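Local structure of anti-h(o) lectin I (Ulex europaeus, 1FX5) at residues P42-G47 and S217-R222; F74-S79 and A224-L229; N111-D116 and N148-I153; F126-S131 and W158-G163. The protein binds L-fucose as a legume lectin carrying calcium and manganese, and recognises the O(H) blood-group determinant. All coordinates share one frame; numbering follows the deposited sequence.

Overall arrangement
All four contacts belong to one legume lectin beta-sandwich. Interactions 1 and 2, with centres about 13 Å apart, lie on strands that follow each other in the chain, 44-59 then 64-78 and 209-219 then 224-236; they meet where Thr218 OG1 probably bonds Ala224 N at 3.2 Å. Interaction 2 also adjoins interaction 4 through a probable bond from Gly163 N to Met76 O (2.8 Å). Interaction 4 holds Asp127, which binds both ions, and Ile129, which binds calcium; the side chain of Val150 in interaction 3 lies about 6 Å from the manganese. Interactions 1 and 3, about 7 Å apart at their nearest atoms, each meet a different glycan, hydrogen-bonded by Thr45 and Gly46 in the first and linked to Asn111 in the second.

Interaction 1 (P42-G47 and S217-R222); sequences PDETGG and STYIGR. Unlike the reference sequence in segment 217-222: Ser217 (reference Gly). With NAG (2-acetamido-2-deoxy-beta-D-glucopyranose), chain C.
Glu44, Thr45 and Gly46 pair with Tyr219, Thr218 and Ser217 where strands 44-59 and 209-219 of the legume lectin beta-sandwich run antiparallel, their short segments 165° apart. Two backbone bonds join the central pair: Thr45 N to Thr218 O at 3.2 Å and Thr218 N to Thr45 O at 3.0 Å. A weak, bent bond from Ile220 N to Asp43 O (3.0 Å) extends the pairing into the adjoining loops. Where Gly46 faces Ser217, the absence of a side chain on the glycine lets the CA atoms close to 3.9 Å.

Apolar contacts line both faces. On one, the methyls Thr45 CG2 and Thr218 CG2 lie side by side, 3.6 Å apart. On the other, Glu44 CG enters at the edge of the Tyr219 ring, in its plane and 3.7 Å from CD2. Beyond the strand, Ile220 CD1 sits over one face of that ring, toward the rim, and also packs on Asp43 CB. The carboxylate of Glu44 goes on to a salt bridge with Arg102.

Two further hydrogen bonds hold a glycan. Thr45 OG1, anti to its backbone N (chi1 -174°), donates to NAG O7, the acetamide oxygen, and Gly46 N reaches this same O7 at 3.2 Å.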
# COMPACT_ATOMS: atom_id res chain seq x y z
N PRO A 42 -5.53 4.59 -31.31
CA PRO A 42 -6.83 5.23 -31.59
C PRO A 42 -6.61 6.75 -31.66
O PRO A 42 -5.60 7.22 -31.14
CB PRO A 42 -7.66 4.92 -30.33
CG PRO A 42 -7.00 3.70 -29.76
CD PRO A 42 -5.54 3.87 -30.02
N ASP A 43 -7.55 7.50 -32.25
CA ASP A 43 -7.42 8.97 -32.36
C ASP A 43 -7.22 9.61 -30.98
O ASP A 43 -6.35 10.48 -30.80
CB ASP A 43 -8.65 9.59 -33.03
CG ASP A 43 -8.69 9.35 -34.55
OD1 ASP A 43 -9.68 9.76 -35.20
OD2 ASP A 43 -7.74 8.75 -35.09
N GLU A 44 -8.08 9.23 -30.03
CA GLU A 44 -8.01 9.73 -28.66
C GLU A 44 -7.33 8.59 -27.90
O GLU A 44 -7.92 7.51 -27.74
CB GLU A 44 -9.43 10.02 -28.12
CG GLU A 44 -10.07 11.22 -28.81
CD GLU A 44 -11.49 11.53 -28.38
OE1 GLU A 44 -11.71 12.44 -27.57
OE2 GLU A 44 -12.41 10.88 -28.89
N THR A 45 -6.11 8.80 -27.43
CA THR A 45 -5.40 7.75 -26.71
C THR A 45 -4.84 8.22 -25.36
O THR A 45 -4.58 9.41 -25.17
CB THR A 45 -4.29 7.16 -27.63
OG1 THR A 45 -3.67 6.04 -27.00
CG2 THR A 45 -3.24 8.21 -27.95
N GLY A 46 -4.70 7.29 -24.41
CA GLY A 46 -4.19 7.64 -23.09
C GLY A 46 -3.95 6.46 -22.14
O GLY A 46 -4.12 5.30 -22.53
N GLY A 47 -3.54 6.75 -20.89
CA GLY A 47 -3.29 5.70 -19.91
C GLY A 47 -3.49 6.18 -18.49
O GLY A 47 -3.61 7.39 -18.28
N SER A 217 -2.86 11.78 -21.57
CA SER A 217 -3.51 11.50 -22.83
C SER A 217 -3.11 12.49 -23.92
O SER A 217 -2.52 13.53 -23.62
CB SER A 217 -5.04 11.46 -22.67
OG SER A 217 -5.54 12.72 -22.30
N THR A 218 -3.41 12.12 -25.16
CA THR A 218 -3.09 12.93 -26.33
C THR A 218 -4.06 12.64 -27.50
O THR A 218 -4.93 11.77 -27.40
CB THR A 218 -1.62 12.70 -26.73
OG1 THR A 218 -1.20 13.73 -27.64
CG2 THR A 218 -1.45 11.32 -27.36
N TYR A 219 -3.89 13.35 -28.62
CA TYR A 219 -4.75 13.17 -29.79
C TYR A 219 -3.92 13.05 -31.08
O TYR A 219 -2.79 13.58 -31.09
CB TYR A 219 -5.64 14.41 -29.84
CG TYR A 219 -6.72 14.36 -30.85
CD1 TYR A 219 -6.65 15.17 -31.99
CD2 TYR A 219 -7.80 13.51 -30.69
CE1 TYR A 219 -7.63 15.12 -32.93
CE2 TYR A 219 -8.80 13.46 -31.63
CZ TYR A 219 -8.70 14.27 -32.76
OH TYR A 219 -9.68 14.25 -33.71
N ILE A 220 -4.44 12.42 -32.15
CA ILE A 220 -3.65 12.28 -33.42
C ILE A 220 -3.34 13.61 -34.06
O ILE A 220 -4.20 14.49 -34.12
CB ILE A 220 -4.31 11.49 -34.60
CG1 ILE A 220 -5.79 11.24 -34.36
CG2 ILE A 220 -3.48 10.25 -34.96
CD1 ILE A 220 -6.62 12.44 -34.60
N GLY A 221 -2.13 13.73 -34.58
CA GLY A 221 -1.73 14.97 -35.22
C GLY A 221 -1.09 15.98 -34.29
O GLY A 221 -0.50 16.96 -34.75
N ARG A 222 -1.20 15.76 -32.99
CA ARG A 222 -0.61 16.67 -32.01
C ARG A 222 -0.16 15.89 -30.79
O ARG A 222 -0.19 16.38 -29.66
CB ARG A 222 -1.61 17.80 -31.64
CG ARG A 222 -3.10 17.47 -31.79
CD ARG A 222 -3.93 18.61 -32.47
NE ARG A 222 -3.71 19.89 -31.81
CZ ARG A 222 -4.22 21.07 -32.17
NH1 ARG A 222 -5.02 21.18 -33.22
NH2 ARG A 222 -3.89 22.15 -31.48
C1 NAG C . -3.99 1.25 -26.15
C2 NAG C . -5.36 1.83 -26.54
C3 NAG C . -6.21 0.70 -27.16
C4 NAG C . -5.48 0.09 -28.38
C5 NAG C . -4.06 -0.35 -27.97
C6 NAG C . -3.21 -0.77 -29.16
C7 NAG C . -6.00 3.71 -25.12
C8 NAG C . -6.79 4.16 -23.90
N2 NAG C . -6.07 2.40 -25.40
O3 NAG C . -7.50 1.23 -27.55
O4 NAG C . -6.22 -1.05 -28.88
O5 NAG C . -3.34 0.73 -27.32
O6 NAG C . -3.28 0.19 -30.21
O7 NAG C . -5.30 4.49 -25.75

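Interaction 2 (F74-S79 and A224-L229); sequences FFMETS and ATHEVL
Ala224 touches Thr78, CB to CB at 3.9 Å; the hydroxyl of Thr78 bonds to Gln223 O. Thr225 follows as a hydrogen-bonded partner of Glu77, exchanging N-H...O bonds in both directions. Its CG2 lies alongside Glu77 CB at 3.7 Å, while its OG1 is held by Asn35 O. His226 turns to the other face of the sheet, where Met76 SD approaches the edge of the imidazole, 3.5 Å from CD2. Met76 CG, anti to its own carbonyl carbon (chi1 -44°), touches the same ring carbon.

Glu227 again exchanges backbone bonds in both directions, now with Phe75. Its CB stands over one face of the Phe75 ring, 4.2 Å from the centroid and offset toward the rim, a CH-pi contact. Further out, Glu227 OE2 comes within 3.3 Å of Phe75 CE2. This oxygen is buried without a polar partner in the model and lies 4.0 Å from Glu77 OE2, a proximity of like charges that may raise the pKa of one of the acids. Val228 sits opposite Phe74 at the next pair, and Leu229 CD2 reaches the edge of the Phe75 ring, 3.8 Å from CE1. With strand 168-175 on the other flank of strand 64-78, this antiparallel pair is characteristic of the six-stranded back sheet of the legume lectin jelly roll.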
# COMPACT_ATOMS: atom_id res chain seq x y z
N PHE A 74 7.85 15.85 -13.45
CA PHE A 74 7.41 15.29 -14.72
C PHE A 74 8.00 16.11 -15.90
O PHE A 74 8.60 17.18 -15.71
CB PHE A 74 5.86 15.26 -14.77
CG PHE A 74 5.23 16.59 -15.14
CD1 PHE A 74 4.96 16.90 -16.46
CD2 PHE A 74 4.91 17.52 -14.17
CE1 PHE A 74 4.38 18.12 -16.82
CE2 PHE A 74 4.33 18.74 -14.51
CZ PHE A 74 4.07 19.04 -15.84
N PHE A 75 7.90 15.55 -17.11
CA PHE A 75 8.38 16.23 -18.30
C PHE A 75 7.56 15.68 -19.48
O PHE A 75 6.93 14.62 -19.36
CB PHE A 75 9.91 16.12 -18.49
CG PHE A 75 10.39 14.75 -18.89
CD1 PHE A 75 10.61 13.77 -17.93
CD2 PHE A 75 10.65 14.45 -20.22
CE1 PHE A 75 11.08 12.51 -18.29
CE2 PHE A 75 11.12 13.20 -20.58
CZ PHE A 75 11.33 12.22 -19.61
N MET A 76 7.49 16.44 -20.56
CA MET A 76 6.73 16.03 -21.74
C MET A 76 7.64 16.11 -22.96
O MET A 76 8.51 16.96 -23.03
CB MET A 76 5.54 16.98 -21.95
CG MET A 76 4.77 17.34 -20.70
SD MET A 76 3.34 18.41 -21.00
CE MET A 76 4.09 20.06 -21.12
N GLU A 77 7.39 15.25 -23.95
CA GLU A 77 8.18 15.24 -25.18
C GLU A 77 7.24 15.25 -26.36
O GLU A 77 6.22 14.55 -26.33
CB GLU A 77 9.05 13.99 -25.25
CG GLU A 77 9.81 13.75 -23.99
CD GLU A 77 11.23 13.39 -24.27
OE1 GLU A 77 12.02 14.33 -24.54
OE2 GLU A 77 11.55 12.17 -24.21
N THR A 78 7.60 15.98 -27.40
CA THR A 78 6.77 16.05 -28.59
C THR A 78 7.55 16.33 -29.87
O THR A 78 8.58 17.01 -29.85
CB THR A 78 5.68 17.14 -28.42
OG1 THR A 78 4.77 17.10 -29.52
CG2 THR A 78 6.30 18.52 -28.35
N SER A 79 7.05 15.80 -30.99
CA SER A 79 7.67 15.98 -32.30
C SER A 79 6.85 17.00 -33.10
O SER A 79 7.24 17.40 -34.19
CB SER A 79 7.75 14.66 -33.06
OG SER A 79 8.75 13.82 -32.49
N ALA A 224 1.96 13.87 -27.95
CA ALA A 224 3.00 14.17 -26.98
C ALA A 224 2.92 13.09 -25.89
O ALA A 224 1.85 12.52 -25.65
CB ALA A 224 2.80 15.54 -26.38
N THR A 225 4.06 12.74 -25.31
CA THR A 225 4.10 11.75 -24.25
C THR A 225 4.31 12.52 -22.92
O THR A 225 4.95 13.58 -22.91
CB THR A 225 5.19 10.68 -24.53
OG1 THR A 225 5.18 9.71 -23.47
CG2 THR A 225 6.56 11.34 -24.63
N HIS A 226 3.70 12.05 -21.83
CA HIS A 226 3.81 12.70 -20.52
C HIS A 226 4.45 11.68 -19.59
O HIS A 226 3.90 10.59 -19.41
CB HIS A 226 2.40 13.11 -20.05
CG HIS A 226 1.68 13.98 -21.03
ND1 HIS A 226 0.93 13.48 -22.08
CD2 HIS A 226 1.68 15.33 -21.18
CE1 HIS A 226 0.51 14.48 -22.84
NE2 HIS A 226 0.94 15.61 -22.32
N GLU A 227 5.57 12.07 -18.97
CA GLU A 227 6.33 11.20 -18.07
C GLU A 227 6.65 11.66 -16.65
O GLU A 227 7.05 12.80 -16.43
CB GLU A 227 7.61 10.84 -18.81
CG GLU A 227 7.29 10.10 -20.09
CD GLU A 227 8.37 10.15 -21.13
OE1 GLU A 227 8.86 9.08 -21.52
OE2 GLU A 227 8.72 11.24 -21.60
N VAL A 228 6.50 10.75 -15.70
CA VAL A 228 6.76 11.04 -14.30
C VAL A 228 8.07 10.39 -13.89
O VAL A 228 8.29 9.20 -14.17
CB VAL A 228 5.60 10.52 -13.40
CG1 VAL A 228 5.90 10.79 -11.93
CG2 VAL A 228 4.27 11.20 -13.79
N LEU A 229 8.91 11.16 -13.20
CA LEU A 229 10.22 10.69 -12.75
C LEU A 229 10.29 10.06 -11.35
O LEU A 229 11.13 9.19 -11.09
CB LEU A 229 11.22 11.85 -12.84
CG LEU A 229 11.57 12.38 -14.22
CD1 LEU A 229 12.18 13.75 -14.07
CD2 LEU A 229 12.51 11.44 -14.96

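Interaction 3 (N111-D116 and N148-I153); sequences NDTKCD and NCVKSI. Unlike the reference sequence in segment 111-116: Asn111 (reference Glu), Cys115 (reference Asp). Unlike the reference sequence in segment 148-153: Cys149 (reference Arg). With NAG (2-acetamido-2-deoxy-beta-D-glucopyranose), chain D.
Cys115 and Cys149 join two irregular loops through a disulfide, SG to SG at 2.0 Å, with a left-handed twist about the sulfur bond (chi3 -70°). The two halves differ in torsion: Cys115 SG is anti to its own carbonyl carbon (chi1 -57°), whereas Cys149 SG is anti to its backbone N (chi1 -157°). Both cysteines depart from the reference sequence. Just beyond the bridge, Asp116 N donates to Asn148 O at 3.0 Å, a nearly straight bond that fixes the chains on that side. The side chains of this pair are engaged elsewhere, Asn148 OD1 by Thr121 N and Asp116 OD1 by Ser118 N.

On the other side of the bridge, Val150 CG1 rests on the backbone at Thr113 CA, 3.9 Å away. A water there donates to Asp112 O and Lys114 O and accepts from Val150 N at 2.9 Å, tying both loops together. Within its own loop Asp112 forms an Asx turn, its OD2 accepting from Lys114 N at 3.1 Å on the anti side, out of the carboxylate plane. Asn111, also unlike the reference, carries an N-linked N-acetylglucosamine on ND2, and the acetamide methyl C8 of that sugar lies 3.4 Å from Asp116 OD2. The contact thus ties the loop between strands 88-94 and 122-127 to the loop between strands 142-147 and 154-157, with Val150 and Thr113 both touching Trp136.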
# COMPACT_ATOMS: atom_id res chain seq x y z
N ASN A 111 -16.62 10.91 -19.63
CA ASN A 111 -17.27 10.44 -20.88
C ASN A 111 -17.38 11.56 -21.91
O ASN A 111 -17.27 11.32 -23.12
CB ASN A 111 -18.73 9.99 -20.66
CG ASN A 111 -18.86 8.66 -19.92
OD1 ASN A 111 -17.91 7.88 -19.81
ND2 ASN A 111 -20.07 8.46 -19.40
N ASP A 112 -17.77 12.74 -21.43
CA ASP A 112 -17.95 13.92 -22.28
C ASP A 112 -17.99 15.16 -21.38
O ASP A 112 -17.49 15.09 -20.27
CB ASP A 112 -19.22 13.80 -23.13
CG ASP A 112 -20.46 13.40 -22.31
OD1 ASP A 112 -21.26 12.62 -22.84
OD2 ASP A 112 -20.65 13.85 -21.15
N THR A 113 -18.65 16.25 -21.80
CA THR A 113 -18.69 17.46 -20.98
C THR A 113 -19.73 17.57 -19.87
O THR A 113 -19.73 18.56 -19.14
CB THR A 113 -18.77 18.75 -21.82
OG1 THR A 113 -20.12 18.95 -22.25
CG2 THR A 113 -17.86 18.69 -23.03
N LYS A 114 -20.64 16.62 -19.76
CA LYS A 114 -21.65 16.72 -18.70
C LYS A 114 -21.06 16.49 -17.32
O LYS A 114 -20.22 15.61 -17.14
CB LYS A 114 -22.81 15.77 -18.99
CG LYS A 114 -23.47 16.11 -20.33
CD LYS A 114 -24.80 15.40 -20.59
CE LYS A 114 -25.37 15.77 -21.99
NZ LYS A 114 -25.45 17.26 -22.28
N CYS A 115 -21.43 17.33 -16.36
CA CYS A 115 -20.96 17.23 -14.97
C CYS A 115 -21.85 16.21 -14.25
O CYS A 115 -23.07 16.21 -14.45
CB CYS A 115 -21.04 18.58 -14.29
SG CYS A 115 -20.10 19.90 -15.12
N ASP A 116 -21.29 15.41 -13.36
CA ASP A 116 -22.13 14.42 -12.70
C ASP A 116 -21.50 13.96 -11.40
O ASP A 116 -20.35 13.48 -11.39
CB ASP A 116 -22.27 13.22 -13.66
CG ASP A 116 -23.33 12.19 -13.23
OD1 ASP A 116 -23.61 11.99 -12.03
OD2 ASP A 116 -23.87 11.55 -14.14
N ASN A 148 -15.85 16.45 -10.22
CA ASN A 148 -16.91 15.73 -10.93
C ASN A 148 -17.26 16.25 -12.35
O ASN A 148 -18.36 16.01 -12.85
CB ASN A 148 -18.19 15.74 -10.07
CG ASN A 148 -18.06 14.86 -8.84
OD1 ASN A 148 -17.34 13.88 -8.85
ND2 ASN A 148 -18.77 15.21 -7.78
N CYS A 149 -16.31 16.91 -13.01
CA CYS A 149 -16.56 17.43 -14.34
C CYS A 149 -15.25 17.83 -15.05
O CYS A 149 -14.24 18.12 -14.39
CB CYS A 149 -17.48 18.65 -14.23
SG CYS A 149 -18.39 18.99 -15.77
N VAL A 150 -15.26 17.81 -16.38
CA VAL A 150 -14.07 18.18 -17.16
C VAL A 150 -13.91 19.72 -17.14
O VAL A 150 -12.86 20.26 -17.51
CB VAL A 150 -14.13 17.62 -18.63
CG1 VAL A 150 -15.19 18.36 -19.48
CG2 VAL A 150 -12.74 17.69 -19.29
N LYS A 151 -14.96 20.43 -16.72
CA LYS A 151 -14.92 21.89 -16.64
C LYS A 151 -14.45 22.23 -15.21
O LYS A 151 -15.03 21.73 -14.26
CB LYS A 151 -16.31 22.45 -16.88
CG LYS A 151 -16.35 23.96 -16.94
CD LYS A 151 -17.75 24.42 -17.25
CE LYS A 151 -17.81 25.91 -17.54
NZ LYS A 151 -17.05 26.27 -18.77
N SER A 152 -13.40 23.03 -15.07
CA SER A 152 -12.86 23.41 -13.76
C SER A 152 -13.64 24.47 -12.96
O SER A 152 -14.34 25.31 -13.55
CB SER A 152 -11.44 23.97 -13.94
OG SER A 152 -10.61 23.15 -14.74
N ILE A 153 -13.54 24.46 -11.63
CA ILE A 153 -14.24 25.47 -10.84
C ILE A 153 -13.27 26.67 -10.72
O ILE A 153 -13.69 27.81 -10.47
CB ILE A 153 -14.68 25.01 -9.40
CG1 ILE A 153 -13.53 24.33 -8.68
CG2 ILE A 153 -15.94 24.17 -9.46
CD1 ILE A 153 -13.82 24.18 -7.24
C1 NAG D . -20.50 7.15 -18.96
C2 NAG D . -21.90 7.25 -18.35
C3 NAG D . -22.28 5.88 -17.81
C4 NAG D . -22.31 4.91 -18.99
C5 NAG D . -20.91 4.89 -19.62
C6 NAG D . -20.79 3.95 -20.80
C7 NAG D . -21.21 8.33 -16.30
C8 NAG D . -21.46 9.46 -15.31
N2 NAG D . -22.02 8.28 -17.34
O3 NAG D . -23.56 5.94 -17.17
O4 NAG D . -22.66 3.59 -18.54
O5 NAG D . -20.55 6.22 -20.05
O6 NAG D . -21.89 4.10 -21.69
O7 NAG D . -20.33 7.48 -16.09
O HOH W 1 -17.33 16.16 -17.57

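Interaction 4 (F126-S131 and W158-G163); sequences FDTIGS and WNKRYG. With CA (calcium ion), chain G; MN (manganese (II) ion), chain F.
Phe126 and Thr128 meet Trp158 and Lys160 without backbone pairing: strand 122-127 gives way to a loop, and the closest CA atoms, those of Thr128 and Lys160, stay 6.9 Å apart. The six-membered end of the Trp158 indole presses CZ3 against Phe126 CB (3.9 Å) and Thr128 CG2 (3.7 Å), while its NE1 bonds to Tyr187 OH. Lys160 CB lies over the centre of one indole face. From there the lysine chain runs out extended beyond CG, and NZ donates to Thr128 O at 2.8 Å; Pro82 O and Lys83 O also accept from this ammonium, so three carbonyls grip it. One water joins Thr128 OG1 to Tyr162 OH, whose oxygen also touches Thr128 CB.

On the far side of the loop, Asp127 CG is anti to its backbone N (chi1 -164°), and the carboxylate meets both metals. OD1 binds manganese at 2.2 Å and calcium at 2.6 Å; OD2 binds calcium and accepts Ile129 N in an Asx turn. Ile129 O itself binds calcium at 2.4 Å. Asn134, Asp137 and two waters complete the calcium shell, and Glu125, Asp137, His142 and two waters that of manganese, the paired metal site typical of legume lectins.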
# COMPACT_ATOMS: atom_id res chain seq x y z
N PHE A 126 -3.19 19.54 -15.53
CA PHE A 126 -2.07 20.25 -16.16
C PHE A 126 -2.51 20.08 -17.62
O PHE A 126 -2.09 19.14 -18.34
CB PHE A 126 -0.75 19.53 -15.85
CG PHE A 126 -0.44 19.47 -14.36
CD1 PHE A 126 -0.80 18.37 -13.61
CD2 PHE A 126 0.16 20.56 -13.71
CE1 PHE A 126 -0.59 18.35 -12.24
CE2 PHE A 126 0.38 20.54 -12.33
CZ PHE A 126 -0.00 19.43 -11.60
N ASP A 127 -3.45 20.94 -17.99
CA ASP A 127 -4.08 20.99 -19.30
C ASP A 127 -3.29 21.77 -20.34
O ASP A 127 -3.23 23.01 -20.30
CB ASP A 127 -5.48 21.57 -19.08
CG ASP A 127 -6.41 21.33 -20.26
OD1 ASP A 127 -7.64 21.39 -20.08
OD2 ASP A 127 -5.92 21.09 -21.36
N THR A 128 -2.77 21.05 -21.33
CA THR A 128 -1.97 21.67 -22.39
C THR A 128 -2.69 22.32 -23.58
O THR A 128 -2.02 22.89 -24.45
CB THR A 128 -0.86 20.72 -22.90
OG1 THR A 128 -1.45 19.58 -23.51
CG2 THR A 128 0.05 20.26 -21.76
N ILE A 129 -4.02 22.22 -23.66
CA ILE A 129 -4.78 22.84 -24.76
C ILE A 129 -6.18 23.32 -24.33
O ILE A 129 -6.94 22.54 -23.71
CB ILE A 129 -4.88 21.90 -26.01
CG1 ILE A 129 -5.22 22.71 -27.27
CG2 ILE A 129 -5.91 20.78 -25.81
CD1 ILE A 129 -4.00 23.38 -27.95
N GLY A 130 -6.51 24.58 -24.63
CA GLY A 130 -7.81 25.17 -24.28
C GLY A 130 -8.73 25.50 -25.45
O GLY A 130 -8.67 24.85 -26.50
N SER A 131 -9.63 26.48 -25.30
CA SER A 131 -10.52 26.82 -26.41
C SER A 131 -9.72 27.55 -27.49
O SER A 131 -8.73 28.23 -27.17
CB SER A 131 -11.68 27.71 -25.94
OG SER A 131 -11.21 28.83 -25.24
N TRP A 158 -1.07 28.90 -17.60
CA TRP A 158 0.21 28.19 -17.55
C TRP A 158 0.96 28.24 -18.88
O TRP A 158 0.42 27.85 -19.92
CB TRP A 158 -0.08 26.71 -17.18
CG TRP A 158 1.10 25.69 -17.31
CD1 TRP A 158 2.42 25.89 -16.95
CD2 TRP A 158 1.02 24.32 -17.75
NE1 TRP A 158 3.15 24.73 -17.13
CE2 TRP A 158 2.31 23.76 -17.63
CE3 TRP A 158 -0.03 23.52 -18.23
CZ2 TRP A 158 2.59 22.43 -17.98
CZ3 TRP A 158 0.25 22.21 -18.57
CH2 TRP A 158 1.55 21.66 -18.45
N ASN A 159 2.20 28.73 -18.88
CA ASN A 159 2.98 28.78 -20.11
C ASN A 159 3.81 27.49 -20.13
O ASN A 159 4.92 27.45 -19.59
CB ASN A 159 3.87 30.01 -20.13
CG ASN A 159 3.07 31.31 -20.17
OD1 ASN A 159 3.35 32.23 -19.42
ND2 ASN A 159 2.05 31.36 -21.01
N LYS A 160 3.22 26.45 -20.72
CA LYS A 160 3.84 25.12 -20.84
C LYS A 160 5.21 25.08 -21.53
O LYS A 160 5.45 25.83 -22.47
CB LYS A 160 2.84 24.14 -21.52
CG LYS A 160 2.31 24.64 -22.88
CD LYS A 160 1.41 23.63 -23.56
CE LYS A 160 1.24 23.96 -25.04
NZ LYS A 160 0.40 22.97 -25.76
N ARG A 161 6.08 24.18 -21.08
CA ARG A 161 7.42 24.00 -21.62
C ARG A 161 7.57 22.51 -21.90
O ARG A 161 7.06 21.70 -21.12
CB ARG A 161 8.47 24.43 -20.59
CG ARG A 161 8.44 25.91 -20.24
CD ARG A 161 9.59 26.29 -19.31
NE ARG A 161 9.52 27.72 -18.96
CZ ARG A 161 10.21 28.32 -18.00
NH1 ARG A 161 11.06 27.64 -17.24
NH2 ARG A 161 10.02 29.61 -17.77
N TYR A 162 8.28 22.14 -22.97
CA TYR A 162 8.48 20.73 -23.32
C TYR A 162 9.97 20.38 -23.30
O TYR A 162 10.80 21.28 -23.36
CB TYR A 162 7.94 20.45 -24.73
CG TYR A 162 6.44 20.38 -24.83
CD1 TYR A 162 5.67 21.53 -24.82
CD2 TYR A 162 5.79 19.15 -24.86
CE1 TYR A 162 4.29 21.47 -24.83
CE2 TYR A 162 4.40 19.07 -24.87
CZ TYR A 162 3.66 20.23 -24.84
OH TYR A 162 2.30 20.16 -24.78
N GLY A 163 10.29 19.09 -23.20
CA GLY A 163 11.68 18.65 -23.18
C GLY A 163 12.25 18.23 -21.84
O GLY A 163 11.83 18.73 -20.79
CA CA G . -8.10 20.85 -22.55
MN MN F . -9.12 22.30 -18.77
O HOH W 2 0.79 17.98 -24.28
O HOH W 3 -10.33 20.56 -18.62
O HOH W 4 -10.41 23.43 -17.41
O HOH W 5 -6.74 19.06 -23.02
O HOH W 6 -9.56 19.44 -21.36